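Local coordinates for Mutt/nudix family protein (PDB 2W4E) that probably hydrolyses a nucleoside diphosphate derivative such as ADP-ribose with the help of magnesium, as other Nudix enzymes of the ADP-ribose pyrophosphatase type do, at residues Phe83-Ala88 and Leu132-Gly137. Residues are numbered along the deposited sequence; the frame is centred on the assembly and turned at random.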
# COMPACT_ATOMS: atom_id res chain seq x y z
N PHE A 83 -6.30 -0.85 -8.62
CA PHE A 83 -5.80 0.51 -8.53
C PHE A 83 -4.49 0.56 -9.30
O PHE A 83 -3.61 -0.26 -9.06
CB PHE A 83 -5.56 0.86 -7.04
CG PHE A 83 -6.83 1.23 -6.30
CD1 PHE A 83 -8.08 1.13 -6.94
CD2 PHE A 83 -6.78 1.60 -4.96
CE1 PHE A 83 -9.23 1.46 -6.29
CE2 PHE A 83 -7.94 1.95 -4.27
CZ PHE A 83 -9.16 1.88 -4.90
N TYR A 84 -4.40 1.50 -10.25
CA TYR A 84 -3.19 1.71 -11.02
C TYR A 84 -2.47 2.99 -10.62
O TYR A 84 -2.96 4.09 -10.90
CB TYR A 84 -3.51 1.75 -12.54
CG TYR A 84 -3.92 0.41 -13.06
CD1 TYR A 84 -2.97 -0.54 -13.40
CD2 TYR A 84 -5.28 0.09 -13.20
CE1 TYR A 84 -3.35 -1.80 -13.87
CE2 TYR A 84 -5.67 -1.17 -13.69
CZ TYR A 84 -4.70 -2.09 -14.00
OH TYR A 84 -5.09 -3.32 -14.45
N PRO A 85 -1.32 2.85 -9.95
CA PRO A 85 -0.63 4.08 -9.53
C PRO A 85 0.31 4.64 -10.60
O PRO A 85 0.91 3.86 -11.36
CB PRO A 85 0.14 3.65 -8.27
CG PRO A 85 0.40 2.17 -8.46
CD PRO A 85 -0.74 1.64 -9.36
N LEU A 86 0.36 5.98 -10.73
CA LEU A 86 1.36 6.63 -11.57
C LEU A 86 2.08 7.77 -10.83
O LEU A 86 1.45 8.53 -10.05
CB LEU A 86 0.79 7.13 -12.92
CG LEU A 86 0.29 6.03 -13.89
CD1 LEU A 86 -1.18 5.88 -13.75
CD2 LEU A 86 0.65 6.31 -15.38
N LEU A 87 3.36 7.90 -11.12
CA LEU A 87 4.11 9.09 -10.73
C LEU A 87 4.08 10.16 -11.86
O LEU A 87 4.54 9.91 -12.99
CB LEU A 87 5.54 8.70 -10.44
CG LEU A 87 6.53 9.83 -10.19
CD1 LEU A 87 6.11 10.65 -8.90
CD2 LEU A 87 7.92 9.24 -10.02
N ALA A 88 3.55 11.34 -11.56
CA ALA A 88 3.55 12.46 -12.52
C ALA A 88 4.64 13.50 -12.14
O ALA A 88 4.69 13.98 -10.99
CB ALA A 88 2.14 13.10 -12.59
N LEU A 132 3.31 6.04 -2.64
CA LEU A 132 4.50 6.82 -2.19
C LEU A 132 5.69 5.90 -2.02
O LEU A 132 6.80 6.21 -2.45
CB LEU A 132 4.23 7.60 -0.90
CG LEU A 132 3.37 8.86 -1.12
CD1 LEU A 132 2.71 9.21 0.25
CD2 LEU A 132 4.28 10.02 -1.62
N TRP A 133 5.47 4.75 -1.40
CA TRP A 133 6.55 3.80 -1.28
C TRP A 133 7.02 3.36 -2.67
O TRP A 133 8.21 3.33 -2.92
CB TRP A 133 6.15 2.57 -0.46
CG TRP A 133 6.16 2.83 0.99
CD1 TRP A 133 5.07 2.92 1.82
CD2 TRP A 133 7.31 3.03 1.81
NE1 TRP A 133 5.48 3.16 3.11
CE2 TRP A 133 6.85 3.25 3.14
CE3 TRP A 133 8.68 3.05 1.57
CZ2 TRP A 133 7.72 3.48 4.21
CZ3 TRP A 133 9.56 3.26 2.64
CH2 TRP A 133 9.06 3.46 3.95
N GLN A 134 6.10 3.00 -3.56
CA GLN A 134 6.53 2.50 -4.88
C GLN A 134 7.25 3.57 -5.71
O GLN A 134 8.11 3.24 -6.51
CB GLN A 134 5.32 1.99 -5.69
CG GLN A 134 4.62 0.71 -5.18
CD GLN A 134 3.31 0.49 -5.96
OE1 GLN A 134 2.81 1.43 -6.60
NE2 GLN A 134 2.76 -0.69 -5.91
N ALA A 135 6.92 4.85 -5.52
CA ALA A 135 7.57 5.94 -6.28
C ALA A 135 8.95 6.35 -5.73
O ALA A 135 9.68 7.10 -6.37
CB ALA A 135 6.64 7.17 -6.29
N ARG A 136 9.28 5.88 -4.54
CA ARG A 136 10.42 6.44 -3.77
C ARG A 136 11.76 6.23 -4.47
O ARG A 136 12.57 7.15 -4.52
CB ARG A 136 10.45 5.84 -2.35
CG ARG A 136 11.47 6.48 -1.43
CD ARG A 136 11.40 5.85 -0.02
NE ARG A 136 12.11 6.75 0.89
CZ ARG A 136 11.95 6.82 2.20
NH1 ARG A 136 11.08 6.04 2.84
NH2 ARG A 136 12.68 7.69 2.89
N GLY A 137 11.96 5.03 -5.03
CA GLY A 137 13.22 4.71 -5.76
C GLY A 137 13.43 5.67 -6.93
O GLY A 137 14.50 6.31 -7.06
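Strand residues Pro85 and Leu87 face the helix that carries Gln134 and Ala135, with the backbones 6.5 Å apart between CA of Leu87 and CA of Ala135, widening to 8.7 Å between CA of Pro85 and CA of Gln134. At the wider end Gln134 spans the gap: its CG is anti to its own carbonyl carbon (chi1 -69°), and the chain runs extended from there, carrying the amide to the proline ring; the two side chains cross at about a right angle. OE1 of Gln134 lies 3.1 Å from CG of Pro85 and 3.9 Å from its CB. The other end of that amide is anchored, NE2 of Gln134 being hydrogen-bonded to the carbonyl oxygen of Pro70, which limits how the amide can turn. Where the backbones draw nearer, CD1 of Leu87 meets CB of Ala135 at 4.4 Å, a loose apolar touch. Leu11 of strand 6-14 also packs on Ala135, while Leu87 reaches on to Glu138 and Leu139. Strand 82-93 is thus joined to helix 126-141, which lies over one face of the mixed sheet of the Nudix fold. The chemistry, one amide oxygen against a proline and one methyl pair, implies an association held by van der Waals contact and burial.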